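Local structure of glycosyl hydrolase family 10 (Bacteroides intestinalis DSM 17393, 4QPW) at residues Lys71-Val76 against Glu107-Phe112; Asp5-Tyr10 against Tyr136-His141; His57-Leu62 against Gly119-Gln124; Gly93-Ser98 against Lys113-Gly118. The protein binds xylo-oligosaccharide chains through this carbohydrate-binding module, one domain of a longer enzyme that probably hydrolyses glycosidic bonds in xylan. All coordinates share one frame; numbering follows the deposited sequence.

Contact 1 (Lys71-Val76 against Glu107-Phe112); sequences KLKMMV and EYEFSF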
loop_
_atom_site.group_PDB
_atom_site.type_symbol
_atom_site.label_atom_id
_atom_site.label_comp_id
_atom_site.label_asym_id
_atom_site.label_seq_id
_atom_site.Cartn_x
_atom_site.Cartn_y
_atom_site.Cartn_z
ATOM N N LYS A 71 -11.204 -8.884 2.705
ATOM C CA LYS A 71 -10.240 -8.717 1.637
ATOM C C LYS A 71 -9.606 -7.347 1.693
ATOM O O LYS A 71 -10.298 -6.348 2.022
ATOM C CB LYS A 71 -10.894 -8.792 0.235
ATOM C CG LYS A 71 -11.475 -10.144 -0.088
ATOM C CD LYS A 71 -12.165 -10.120 -1.450
ATOM C CE LYS A 71 -12.849 -11.453 -1.771
ATOM N NZ LYS A 71 -13.486 -11.421 -3.148
ATOM N N LEU A 72 -8.339 -7.268 1.410
ATOM C CA LEU A 72 -7.685 -6.033 1.023
ATOM C C LEU A 72 -7.755 -5.925 -0.517
ATOM O O LEU A 72 -7.380 -6.923 -1.208
ATOM C CB LEU A 72 -6.215 -6.072 1.442
ATOM C CG LEU A 72 -5.297 -5.019 0.904
ATOM C CD1 LEU A 72 -5.624 -3.628 1.424
ATOM C CD2 LEU A 72 -3.816 -5.376 1.187
ATOM N N LYS A 73 -8.205 -4.829 -1.041
ATOM C CA LYS A 73 -8.197 -4.546 -2.487
ATOM C C LYS A 73 -7.350 -3.364 -2.733
ATOM O O LYS A 73 -7.505 -2.307 -2.046
ATOM C CB LYS A 73 -9.572 -4.343 -3.064
ATOM C CG LYS A 73 -10.498 -5.513 -2.873
ATOM C CD LYS A 73 -11.829 -5.390 -3.611
ATOM C CE LYS A 73 -12.676 -6.660 -3.450
ATOM N NZ LYS A 73 -13.917 -6.604 -4.230
ATOM N N MET A 74 -6.417 -3.413 -3.688
ATOM C CA MET A 74 -5.601 -2.267 -4.061
ATOM C C MET A 74 -5.449 -2.196 -5.536
ATOM O O MET A 74 -5.132 -3.265 -6.145
ATOM C CB MET A 74 -4.258 -2.429 -3.408
ATOM C CG MET A 74 -3.346 -1.237 -3.452
ATOM S SD MET A 74 -1.663 -1.504 -2.838
ATOM C CE MET A 74 -2.392 -2.570 -1.267
ATOM N N MET A 75 -5.630 -1.060 -6.124
ATOM C CA MET A 75 -5.345 -0.877 -7.565
ATOM C C MET A 75 -3.969 -0.250 -7.704
ATOM O O MET A 75 -3.707 0.837 -7.138
ATOM C CB MET A 75 -6.427 -0.097 -8.237
ATOM C CG MET A 75 -6.050 0.259 -9.674
ATOM S SD MET A 75 -7.397 0.637 -10.818
ATOM C CE MET A 75 -7.044 2.285 -11.299
ATOM N N VAL A 76 -3.090 -0.944 -8.416
ATOM C CA VAL A 76 -1.636 -0.645 -8.462
ATOM C C VAL A 76 -1.138 -0.816 -9.872
ATOM O O VAL A 76 -1.576 -1.746 -10.602
ATOM C CB VAL A 76 -0.853 -1.577 -7.560
ATOM C CG1 VAL A 76 0.642 -1.263 -7.517
ATOM C CG2 VAL A 76 -1.455 -1.675 -6.207
ATOM N N GLU A 107 -6.568 -4.324 -10.363
ATOM C CA GLU A 107 -6.925 -4.480 -8.968
ATOM C C GLU A 107 -6.378 -5.769 -8.451
ATOM O O GLU A 107 -6.484 -6.817 -9.152
ATOM C CB GLU A 107 -8.452 -4.443 -8.772
ATOM C CG GLU A 107 -8.845 -4.312 -7.310
ATOM C CD GLU A 107 -10.345 -4.326 -7.143
ATOM O OE1 GLU A 107 -10.935 -5.437 -7.233
ATOM O OE2 GLU A 107 -10.965 -3.250 -6.952
ATOM N N TYR A 108 -5.761 -5.764 -7.298
ATOM C CA TYR A 108 -5.255 -6.920 -6.607
ATOM C C TYR A 108 -6.059 -7.163 -5.368
ATOM O O TYR A 108 -6.430 -6.169 -4.664
ATOM C CB TYR A 108 -3.751 -6.704 -6.276
ATOM C CG TYR A 108 -2.902 -6.478 -7.505
ATOM C CD1 TYR A 108 -2.324 -7.629 -8.156
ATOM C CD2 TYR A 108 -2.818 -5.288 -8.128
ATOM C CE1 TYR A 108 -1.638 -7.526 -9.340
ATOM C CE2 TYR A 108 -2.101 -5.146 -9.307
ATOM C CZ TYR A 108 -1.529 -6.287 -9.905
ATOM O OH TYR A 108 -0.847 -6.147 -11.121
ATOM N N GLU A 109 -6.354 -8.397 -5.025
ATOM C CA GLU A 109 -7.075 -8.720 -3.828
ATOM C C GLU A 109 -6.345 -9.721 -2.990
ATOM O O GLU A 109 -5.706 -10.668 -3.501
ATOM C CB GLU A 109 -8.625 -8.931 -4.039
ATOM C CG GLU A 109 -9.096 -10.136 -4.827
ATOM C CD GLU A 109 -10.624 -10.237 -4.922
ATOM O OE1 GLU A 109 -11.004 -11.338 -4.445
ATOM O OE2 GLU A 109 -11.353 -9.317 -5.435
ATOM N N PHE A 110 -6.425 -9.577 -1.683
ATOM C CA PHE A 110 -5.779 -10.483 -0.647
ATOM C C PHE A 110 -6.801 -10.778 0.368
ATOM O O PHE A 110 -7.238 -9.895 1.119
ATOM C CB PHE A 110 -4.604 -9.682 -0.067
ATOM C CG PHE A 110 -3.976 -10.220 1.239
ATOM C CD1 PHE A 110 -3.142 -11.333 1.215
ATOM C CD2 PHE A 110 -4.159 -9.559 2.443
ATOM C CE1 PHE A 110 -2.570 -11.819 2.426
ATOM C CE2 PHE A 110 -3.541 -10.014 3.607
ATOM C CZ PHE A 110 -2.768 -11.091 3.544
ATOM N N SER A 111 -7.220 -12.039 0.467
ATOM C CA SER A 111 -8.085 -12.472 1.499
ATOM C C SER A 111 -7.360 -12.810 2.796
ATOM O O SER A 111 -6.269 -13.427 2.714
ATOM C CB SER A 111 -8.854 -13.747 1.041
ATOM O OG SER A 111 -9.777 -13.432 -0.001
ATOM N N PHE A 112 -7.860 -12.407 3.912
ATOM C CA PHE A 112 -7.158 -12.668 5.179
ATOM C C PHE A 112 -8.120 -12.706 6.266
ATOM O O PHE A 112 -9.171 -12.082 6.302
ATOM C CB PHE A 112 -6.055 -11.638 5.464
ATOM C CG PHE A 112 -6.540 -10.226 5.726
ATOM C CD1 PHE A 112 -7.008 -9.358 4.661
ATOM C CD2 PHE A 112 -6.639 -9.742 7.022
ATOM C CE1 PHE A 112 -7.493 -8.148 4.956
ATOM C CE2 PHE A 112 -7.134 -8.506 7.269
ATOM C CZ PHE A 112 -7.582 -7.700 6.218
HETATM O O HOH W 1 -13.486 -5.990 -7.005
HETATM O O HOH W 2 -0.421 -3.713 -12.160
#

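Contact 2 (Asp5-Tyr10 against Tyr136-His141); sequences DYEIDY and YVKITH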
loop_
_atom_site.group_PDB
_atom_site.type_symbol
_atom_site.label_atom_id
_atom_site.label_comp_id
_atom_site.label_asym_id
_atom_site.label_seq_id
_atom_site.Cartn_x
_atom_site.Cartn_y
_atom_site.Cartn_z
ATOM N N ASP A 5 -16.103 -2.115 3.726
ATOM C CA ASP A 5 -15.951 -1.617 5.104
ATOM C C ASP A 5 -15.252 -0.275 5.123
ATOM O O ASP A 5 -15.599 0.607 5.979
ATOM C CB ASP A 5 -15.127 -2.627 5.933
ATOM C CG ASP A 5 -15.790 -3.894 6.104
ATOM O OD1 ASP A 5 -16.717 -3.903 6.989
ATOM O OD2 ASP A 5 -15.521 -4.868 5.461
ATOM N N TYR A 6 -14.271 -0.060 4.263
ATOM C CA TYR A 6 -13.360 1.107 4.284
ATOM C C TYR A 6 -12.865 1.359 2.900
ATOM O O TYR A 6 -12.487 0.368 2.173
ATOM C CB TYR A 6 -12.195 0.823 5.209
ATOM C CG TYR A 6 -11.076 1.820 5.252
ATOM C CD1 TYR A 6 -10.138 1.866 4.283
ATOM C CD2 TYR A 6 -10.937 2.741 6.308
ATOM C CE1 TYR A 6 -9.121 2.832 4.275
ATOM C CE2 TYR A 6 -9.872 3.646 6.358
ATOM C CZ TYR A 6 -8.988 3.693 5.336
ATOM O OH TYR A 6 -7.918 4.569 5.320
ATOM N N GLU A 7 -12.746 2.582 2.496
ATOM C CA GLU A 7 -12.056 2.927 1.237
ATOM C C GLU A 7 -11.283 4.209 1.440
ATOM O O GLU A 7 -11.794 5.209 2.032
ATOM C CB GLU A 7 -13.041 3.142 0.128
ATOM C CG GLU A 7 -12.598 3.785 -1.163
ATOM C CD GLU A 7 -13.831 4.220 -1.907
ATOM O OE1 GLU A 7 -14.293 3.389 -2.632
ATOM O OE2 GLU A 7 -14.359 5.300 -1.700
ATOM N N ILE A 8 -10.145 4.313 0.825
ATOM C CA ILE A 8 -9.399 5.663 0.565
ATOM C C ILE A 8 -9.196 5.625 -0.941
ATOM O O ILE A 8 -8.633 4.641 -1.531
ATOM C CB ILE A 8 -8.130 5.760 1.359
ATOM C CG1 ILE A 8 -7.474 7.142 1.265
ATOM C CG2 ILE A 8 -7.094 4.666 1.202
ATOM C CD1 ILE A 8 -8.231 8.201 2.046
ATOM N N ASP A 9 -9.659 6.646 -1.654
ATOM C CA ASP A 9 -9.625 6.735 -3.076
ATOM C C ASP A 9 -8.755 7.927 -3.480
ATOM O O ASP A 9 -9.169 9.111 -3.396
ATOM C CB ASP A 9 -11.034 6.822 -3.650
ATOM C CG ASP A 9 -11.050 6.985 -5.119
ATOM O OD1 ASP A 9 -10.035 6.815 -5.819
ATOM O OD2 ASP A 9 -12.168 7.275 -5.694
ATOM N N TYR A 10 -7.547 7.697 -3.981
ATOM C CA TYR A 10 -6.575 8.719 -4.311
ATOM C C TYR A 10 -6.924 9.412 -5.636
ATOM O O TYR A 10 -6.307 10.443 -5.977
ATOM C CB TYR A 10 -5.170 8.204 -4.344
ATOM C CG TYR A 10 -4.724 7.706 -2.976
ATOM C CD1 TYR A 10 -4.534 8.590 -1.913
ATOM C CD2 TYR A 10 -4.494 6.375 -2.744
ATOM C CE1 TYR A 10 -4.157 8.146 -0.696
ATOM C CE2 TYR A 10 -4.100 5.930 -1.477
ATOM C CZ TYR A 10 -3.931 6.819 -0.439
ATOM O OH TYR A 10 -3.503 6.411 0.797
ATOM N N TYR A 136 -6.281 3.359 -5.203
ATOM C CA TYR A 136 -7.210 3.243 -4.052
ATOM C C TYR A 136 -6.839 2.039 -3.275
ATOM O O TYR A 136 -6.161 1.118 -3.767
ATOM C CB TYR A 136 -8.713 3.183 -4.491
ATOM C CG TYR A 136 -9.053 2.038 -5.427
ATOM C CD1 TYR A 136 -9.228 0.741 -4.958
ATOM C CD2 TYR A 136 -9.179 2.232 -6.801
ATOM C CE1 TYR A 136 -9.602 -0.289 -5.806
ATOM C CE2 TYR A 136 -9.511 1.233 -7.651
ATOM C CZ TYR A 136 -9.667 -0.005 -7.150
ATOM O OH TYR A 136 -10.011 -1.127 -8.011
ATOM N N VAL A 137 -7.367 2.020 -2.032
ATOM C CA VAL A 137 -7.302 0.887 -1.137
ATOM C C VAL A 137 -8.656 0.672 -0.505
ATOM O O VAL A 137 -9.277 1.666 -0.048
ATOM C CB VAL A 137 -6.231 1.136 -0.013
ATOM C CG1 VAL A 137 -6.122 -0.045 0.872
ATOM C CG2 VAL A 137 -4.879 1.449 -0.626
ATOM N N LYS A 138 -9.139 -0.562 -0.499
ATOM C CA LYS A 138 -10.397 -0.906 0.145
ATOM C C LYS A 138 -10.197 -2.077 1.070
ATOM O O LYS A 138 -9.384 -2.955 0.794
ATOM C CB LYS A 138 -11.496 -1.272 -0.904
ATOM C CG LYS A 138 -11.799 -0.214 -1.937
ATOM C CD LYS A 138 -12.784 -0.603 -2.993
ATOM C CE LYS A 138 -12.967 0.443 -4.057
ATOM N NZ LYS A 138 -13.945 0.050 -5.114
ATOM N N ILE A 139 -11.040 -2.111 2.106
ATOM C CA ILE A 139 -11.233 -3.338 2.901
ATOM C C ILE A 139 -12.663 -3.742 2.698
ATOM O O ILE A 139 -13.580 -2.911 2.830
ATOM C CB ILE A 139 -10.990 -3.114 4.412
ATOM C CG1 ILE A 139 -9.569 -2.630 4.728
ATOM C CG2 ILE A 139 -11.339 -4.353 5.195
ATOM C CD1 ILE A 139 -8.467 -3.508 4.362
ATOM N N THR A 140 -12.884 -5.023 2.365
ATOM C CA THR A 140 -14.229 -5.554 2.095
ATOM C C THR A 140 -14.446 -6.821 2.908
ATOM O O THR A 140 -13.540 -7.442 3.434
ATOM C CB THR A 140 -14.459 -5.817 0.592
ATOM O OG1 THR A 140 -13.708 -6.929 0.148
ATOM C CG2 THR A 140 -14.104 -4.617 -0.247
ATOM N N HIS A 141 -15.733 -7.215 2.997
ATOM C CA HIS A 141 -16.056 -8.554 3.492
ATOM C C HIS A 141 -17.268 -9.033 2.693
ATOM O O HIS A 141 -18.002 -8.293 2.084
ATOM C CB HIS A 141 -16.360 -8.554 5.019
ATOM C CG HIS A 141 -17.596 -7.881 5.322
ATOM N ND1 HIS A 141 -17.694 -6.536 5.474
ATOM C CD2 HIS A 141 -18.856 -8.329 5.535
ATOM C CE1 HIS A 141 -18.918 -6.145 5.718
ATOM N NE2 HIS A 141 -19.664 -7.250 5.759
#

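Contact 3 (His57-Leu62 against Gly119-Gln124); sequences HTADNL and GHVMTQ. With XYP (beta-D-xylopyranose), chain B.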
loop_
_atom_site.group_PDB
_atom_site.type_symbol
_atom_site.label_atom_id
_atom_site.label_comp_id
_atom_site.label_asym_id
_atom_site.label_seq_id
_atom_site.Cartn_x
_atom_site.Cartn_y
_atom_site.Cartn_z
ATOM N N HIS A 57 2.274 3.948 4.978
ATOM C CA HIS A 57 0.876 3.476 5.112
ATOM C C HIS A 57 0.130 3.931 3.901
ATOM O O HIS A 57 0.190 5.106 3.464
ATOM C CB HIS A 57 0.210 4.087 6.339
ATOM C CG HIS A 57 0.785 3.618 7.647
ATOM N ND1 HIS A 57 0.293 4.126 8.840
ATOM C CD2 HIS A 57 1.775 2.727 7.944
ATOM C CE1 HIS A 57 0.986 3.572 9.829
ATOM N NE2 HIS A 57 1.885 2.743 9.332
ATOM N N THR A 58 -0.658 3.030 3.314
ATOM C CA THR A 58 -1.558 3.378 2.194
ATOM C C THR A 58 -2.995 3.466 2.610
ATOM O O THR A 58 -3.861 3.932 1.805
ATOM C CB THR A 58 -1.356 2.382 1.039
ATOM O OG1 THR A 58 -1.579 1.058 1.506
ATOM C CG2 THR A 58 -0.024 2.496 0.404
ATOM N N ALA A 59 -3.304 3.122 3.848
ATOM C CA ALA A 59 -4.617 3.230 4.495
ATOM C C ALA A 59 -4.341 3.126 6.005
ATOM O O ALA A 59 -3.295 2.609 6.418
ATOM C CB ALA A 59 -5.568 2.114 4.058
ATOM N N ASP A 60 -5.290 3.589 6.806
ATOM C CA ASP A 60 -5.096 3.639 8.275
ATOM C C ASP A 60 -6.449 3.664 8.919
ATOM O O ASP A 60 -7.500 3.717 8.244
ATOM C CB ASP A 60 -4.306 4.968 8.571
ATOM C CG ASP A 60 -3.703 5.066 9.932
ATOM O OD1 ASP A 60 -3.759 4.146 10.695
ATOM O OD2 ASP A 60 -3.235 6.249 10.180
ATOM N N ASN A 61 -6.481 3.566 10.253
ATOM C CA ASN A 61 -7.745 3.683 10.987
ATOM C C ASN A 61 -8.722 2.591 10.540
ATOM O O ASN A 61 -9.937 2.841 10.416
ATOM C CB ASN A 61 -8.392 5.091 10.791
ATOM C CG ASN A 61 -7.378 6.243 10.799
ATOM O OD1 ASN A 61 -6.946 6.681 9.806
ATOM N ND2 ASN A 61 -6.963 6.614 12.030
ATOM N N LEU A 62 -8.237 1.388 10.325
ATOM C CA LEU A 62 -9.078 0.363 9.703
ATOM C C LEU A 62 -10.145 -0.155 10.619
ATOM O O LEU A 62 -9.852 -0.406 11.830
ATOM C CB LEU A 62 -8.209 -0.752 9.166
ATOM C CG LEU A 62 -7.173 -0.402 8.113
ATOM C CD1 LEU A 62 -6.350 -1.636 7.770
ATOM C CD2 LEU A 62 -7.796 0.235 6.882
ATOM N N GLY A 119 -5.703 -0.977 12.960
ATOM C CA GLY A 119 -4.417 -0.856 12.296
ATOM C C GLY A 119 -4.468 -0.191 10.922
ATOM O O GLY A 119 -5.314 0.683 10.668
ATOM N N HIS A 120 -3.471 -0.523 10.139
ATOM C CA HIS A 120 -3.194 0.193 8.883
ATOM C C HIS A 120 -2.707 -0.776 7.842
ATOM O O HIS A 120 -2.522 -1.976 8.086
ATOM C CB HIS A 120 -2.176 1.308 9.181
ATOM C CG HIS A 120 -0.987 0.783 9.985
ATOM N ND1 HIS A 120 -0.836 1.028 11.333
ATOM C CD2 HIS A 120 0.078 0.053 9.620
ATOM C CE1 HIS A 120 0.303 0.452 11.729
ATOM N NE2 HIS A 120 0.896 -0.127 10.742
ATOM N N VAL A 121 -2.548 -0.276 6.590
ATOM C CA VAL A 121 -1.948 -1.080 5.520
ATOM C C VAL A 121 -0.510 -0.639 5.377
ATOM O O VAL A 121 -0.200 0.392 4.711
ATOM C CB VAL A 121 -2.722 -1.004 4.197
ATOM C CG1 VAL A 121 -2.050 -1.866 3.149
ATOM C CG2 VAL A 121 -4.152 -1.433 4.413
ATOM N N MET A 122 0.403 -1.330 6.033
ATOM C CA MET A 122 1.844 -1.056 5.902
ATOM C C MET A 122 2.267 -1.551 4.545
ATOM O O MET A 122 2.006 -2.705 4.175
ATOM C CB MET A 122 2.598 -1.862 6.969
ATOM C CG MET A 122 4.090 -1.806 6.792
ATOM S SD MET A 122 4.839 -0.183 6.770
ATOM C CE MET A 122 4.875 0.108 8.574
ATOM N N THR A 123 2.986 -0.726 3.762
ATOM C CA THR A 123 3.347 -1.044 2.379
ATOM C C THR A 123 4.835 -0.746 2.245
ATOM O O THR A 123 5.334 0.284 2.735
ATOM C CB THR A 123 2.518 -0.171 1.444
ATOM O OG1 THR A 123 1.105 -0.244 1.867
ATOM C CG2 THR A 123 2.562 -0.653 0.057
ATOM N N GLN A 124 5.594 -1.659 1.627
ATOM C CA GLN A 124 7.051 -1.563 1.537
ATOM C C GLN A 124 7.549 -1.894 0.148
ATOM O O GLN A 124 7.092 -2.921 -0.451
ATOM C CB GLN A 124 7.708 -2.480 2.568
ATOM C CG GLN A 124 7.222 -2.219 3.975
ATOM C CD GLN A 124 7.945 -2.950 5.117
ATOM O OE1 GLN A 124 8.599 -3.950 4.854
ATOM N NE2 GLN A 124 7.945 -2.445 6.284
HETATM C C1 XYP B . 10.141 -1.327 11.020
HETATM C C2 XYP B . 9.668 -1.939 9.731
HETATM C C3 XYP B . 9.857 -3.448 9.724
HETATM C C4 XYP B . 11.339 -3.753 10.064
HETATM C C5 XYP B . 11.724 -3.014 11.290
HETATM O O2 XYP B . 8.276 -1.677 9.548
HETATM O O3 XYP B . 9.488 -3.971 8.415
HETATM O O4 XYP B . 11.442 -5.177 10.199
HETATM O O5 XYP B . 11.587 -1.615 11.145
HETATM O O HOH W 3 -2.424 2.944 12.754
#

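Contact 4 (Gly93-Ser98 against Lys113-Gly118); sequences GRAEGS and KAVADG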
loop_
_atom_site.group_PDB
_atom_site.type_symbol
_atom_site.label_atom_id
_atom_site.label_comp_id
_atom_site.label_asym_id
_atom_site.label_seq_id
_atom_site.Cartn_x
_atom_site.Cartn_y
_atom_site.Cartn_z
ATOM N N GLY A 93 1.452 -6.408 14.908
ATOM C CA GLY A 93 1.387 -7.603 14.153
ATOM C C GLY A 93 0.322 -7.482 13.039
ATOM O O GLY A 93 -0.728 -6.894 13.287
ATOM N N ARG A 94 0.586 -8.109 11.939
ATOM C CA ARG A 94 -0.281 -7.925 10.692
ATOM C C ARG A 94 -0.476 -9.187 9.970
ATOM O O ARG A 94 0.374 -10.121 10.017
ATOM C CB ARG A 94 0.360 -6.822 9.799
ATOM C CG ARG A 94 0.753 -5.566 10.506
ATOM C CD ARG A 94 0.981 -4.417 9.526
ATOM N NE ARG A 94 1.504 -3.188 10.139
ATOM C CZ ARG A 94 2.812 -3.005 10.439
ATOM N NH1 ARG A 94 3.692 -3.917 10.145
ATOM N NH2 ARG A 94 3.173 -1.913 11.024
ATOM N N ALA A 95 -1.500 -9.217 9.076
ATOM C CA ALA A 95 -1.654 -10.234 8.066
ATOM C C ALA A 95 -0.827 -9.819 6.864
ATOM O O ALA A 95 -1.100 -8.751 6.240
ATOM C CB ALA A 95 -3.114 -10.372 7.721
ATOM N N GLU A 96 0.143 -10.576 6.432
ATOM C CA GLU A 96 1.141 -10.223 5.445
ATOM C C GLU A 96 0.985 -10.826 4.112
ATOM O O GLU A 96 0.575 -12.029 3.984
ATOM C CB GLU A 96 2.548 -10.577 6.023
ATOM C CG GLU A 96 2.928 -9.807 7.269
ATOM C CD GLU A 96 4.214 -10.381 7.909
ATOM O OE1 GLU A 96 5.186 -10.466 7.162
ATOM O OE2 GLU A 96 4.233 -10.793 9.107
ATOM N N GLY A 97 1.304 -10.148 3.048
ATOM C CA GLY A 97 1.295 -10.662 1.716
ATOM C C GLY A 97 2.013 -9.759 0.759
ATOM O O GLY A 97 2.743 -8.867 1.194
ATOM N N SER A 98 1.899 -10.020 -0.505
ATOM C CA SER A 98 2.534 -9.210 -1.510
ATOM C C SER A 98 1.743 -9.183 -2.794
ATOM O O SER A 98 0.951 -10.153 -3.054
ATOM C CB SER A 98 3.939 -9.628 -1.790
ATOM O OG SER A 98 3.904 -10.878 -2.409
ATOM N N LYS A 113 -7.692 -13.415 7.383
ATOM C CA LYS A 113 -8.291 -13.312 8.686
ATOM C C LYS A 113 -7.582 -12.197 9.497
ATOM O O LYS A 113 -6.332 -12.289 9.602
ATOM C CB LYS A 113 -8.259 -14.666 9.375
ATOM C CG LYS A 113 -9.037 -14.684 10.624
ATOM C CD LYS A 113 -9.213 -16.153 11.072
ATOM C CE LYS A 113 -8.379 -16.472 12.299
ATOM N NZ LYS A 113 -8.577 -17.855 12.847
ATOM N N ALA A 114 -8.244 -11.232 10.043
ATOM C CA ALA A 114 -7.560 -10.202 10.773
ATOM C C ALA A 114 -6.815 -10.815 11.991
ATOM O O ALA A 114 -7.410 -11.679 12.692
ATOM C CB ALA A 114 -8.484 -9.153 11.232
ATOM N N VAL A 115 -5.615 -10.387 12.199
ATOM C CA VAL A 115 -4.785 -10.929 13.320
ATOM C C VAL A 115 -4.913 -10.101 14.530
ATOM O O VAL A 115 -4.360 -10.533 15.626
ATOM C CB VAL A 115 -3.343 -11.079 12.885
ATOM C CG1 VAL A 115 -3.205 -11.965 11.700
ATOM C CG2 VAL A 115 -2.608 -9.784 12.738
ATOM N N ALA A 116 -5.557 -8.962 14.545
ATOM C CA ALA A 116 -5.662 -8.029 15.603
ATOM C C ALA A 116 -6.831 -7.097 15.332
ATOM O O ALA A 116 -7.440 -7.151 14.244
ATOM C CB ALA A 116 -4.362 -7.231 15.709
ATOM N N ASP A 117 -7.107 -6.216 16.220
ATOM C CA ASP A 117 -8.097 -5.110 15.948
ATOM C C ASP A 117 -7.433 -3.951 15.277
ATOM O O ASP A 117 -6.315 -3.521 15.643
ATOM C CB ASP A 117 -8.738 -4.644 17.226
ATOM C CG ASP A 117 -9.696 -5.671 17.810
ATOM O OD1 ASP A 117 -10.356 -6.494 17.188
ATOM O OD2 ASP A 117 -9.860 -5.551 19.115
ATOM N N GLY A 118 -8.086 -3.353 14.250
ATOM C CA GLY A 118 -7.661 -2.100 13.731
ATOM C C GLY A 118 -6.373 -2.084 12.968
ATOM O O GLY A 118 -6.015 -3.069 12.347
#

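Contact 1 (Lys71-Val76 against Glu107-Phe112)
Leu72 and Met74 pair with Phe110 and Tyr108 through four backbone hydrogen bonds, which join Lys71-Val76 and Glu107-Phe112 as antiparallel strands of one sheet of the beta-sandwich. The strand axes make an angle of 165°. Leu72, Met74, Tyr108 and Phe110 lie on the face turned to the other sheet, where Phe99 meets the Tyr108 ring and Phe86 the Phe110 ring; Leu72 CB sits at the edge of the Phe110 ring, 4.2 Å from CD2. The opposite face carries a salt-bridge network. Lys71, extended beyond CG, brings NZ 2.8 Å from Glu109 OE1, on the syn side and 29° out of the carboxylate plane. Lys73 lies beside Glu109, with a long bridge of 3.9 Å from NZ to OE2, and both lysines also bind Asp2. An alanine in place of Lys71 would probably leave Glu109 OE1 without its charged mate and weaken the hold on Asp2. Glu107 OE2 hydrogen-bonds Tyr136 OH, while one water links Lys73 NZ, at 2.9 Å, to Glu107 OE1, at 2.6 Å.

Contact 2 (Asp5-Tyr10 against Tyr136-His141)
Ile8 and Val137 mark the close-packed half of this antiparallel pairing: each backbone N-H bonds the other's carbonyl oxygen, and Ile8 CG2 reaches to 3.8 Å from Val137 CB. Beside them Tyr6 CB meets Ile139 CB at 4.2 Å on the same face, which is turned inward; the Tyr6 and Tyr10 hydroxyls bond Asp60 N and Thr58 O of the loop packed against it. The other face is looser. There Glu7 and Lys138 lie side by side, yet Glu7 OE1 stays 4.2 Å from Lys138 NZ, beyond a salt bridge. At the far end the pairing slips into a classic beta bulge, Asp5 and Tyr6 both facing Ile139. The carbonyl oxygen of Ile139 accepts from Asp5 N at 2.8 Å and from Tyr6 N at 3.3 Å. Past the bulge, the side chains of Asp5 and His141 cross at about a right angle. With His141 CG between the backbone N and the carbonyl carbon (chi1 69°), His141 ND1 donates to Asp5 OD2 over 2.7 Å, nearly straight at 174°; the oxygen lies close to the imidazole plane and is met on its syn side. The carboxylate would probably favour a positively charged imidazole.

Contact 3 (His57-Leu62 against Gly119-Gln124)
His57 and His120 lay their imidazoles together in an offset stack, the centroids 3.7 Å apart and the planes within 15° of parallel. His57 NE2 stands above the centre of the His120 ring, whose CG sits between the backbone N and the carbonyl carbon (chi1 49°) and lies over the His57 face nearer its rim. At the edge of His57 is the methyl of Met122, its CE 4.1 Å from NE2. At the edge of His120 a water bridges ND1 to the Asp60 carboxylate, while NE2 bonds Arg94. Trp18 and Trp91 also meet the His57 ring. An alanine in place of His57 would probably open a gap over the face of His120 and leave Met122 CE and the two tryptophans without that ring. Along the backbone, Thr58 N bonds Val121 O, and Val121 N reaches Ala59 O from above the carbonyl plane at 3.0 Å. Thr58 OG1 and Thr123 OG1 share a hydrogen bond of 3.0 Å, and Val121 CG2 packs on Ala59 CB at 3.8 Å. Farther along the strand, Gln124 NE2 donates over 3.0 Å to O3 of a xylose unit of the bound xylohexaose. Met122 and Gln124, with Trp18, Trp91 and Gln55, line a glycan site that combines strand residues with two tryptophans from adjoining loops, consistent with the aromatic-lined sites of beta-sandwich carbohydrate-binding modules.

Contact 4 (Gly93-Ser98 against Lys113-Gly118)
Val115 holds CG1 anti to its carbonyl carbon (chi1 -58°), which leaves CG2 between the backbone N and the carbonyl carbon, and both methyls meet the chain at Gly93-Ala95. CG2 does most of the touching. It stands over the flat face of the Arg94 carbonyl group, 3.5 Å from Arg94 C, and lies equally close, at 3.5 Å, to Gly93 O. CG1 turns to the start of the neighbouring strand, where it comes 4.3 Å from Ala95 CB. That alanine methyl also faces the backbone, 4.2 Å from Lys113 O. Gly93 has no side chain, and a CB there would point toward the loop, close to Val115 CG2. The side chain of Arg94 starts off away from the loop; its NH2 hydrogen-bonds His120 NE2, and the side chain is about 5 Å from a bound xylose unit.

The contact joins the beginning of strand 95-101, an outermost strand of the five-stranded sheet, to the loop that leads from strand 106-113 across to strand 120-124. No hydrogen bond spans it. Each side is anchored elsewhere: Ala95 pairs with Val88 through the backbone, while Ala114 bonds Gly67 and Lys68, and Asp117 OD1 takes the N-H of Ile66. Val115 is exposed. With no polar pair across it, the contact rests on dispersion and the fit of methyls against peptide atoms.

Contacts 1 and 2 are neighbours in one sheet, since strands 69-78 and 130-141 pair: Lys71 N lies 2.8 Å from Thr140 O, and Glu107 OE2 lies 2.6 Å from Tyr136 OH. Contact 3 lies on the opposing sheet, and contact 4 links the edge of that sheet to the end of strand 106-113. In the sandwich interior Leu72 CD1 of contact 1 packs 4.0 Å from Val121 CG2 of contact 3, and Phe112 CD2 lies 3.6 Å from Ala95 CB of contact 4. Contact 2 ties to contact 3 through Tyr10 OH, 2.7 Å from Thr58 O. Contact 3 reaches the glycan directly, through Gln124 and Met122; contact 4 joins it through Arg94 NH2, 2.9 Å from His120 NE2.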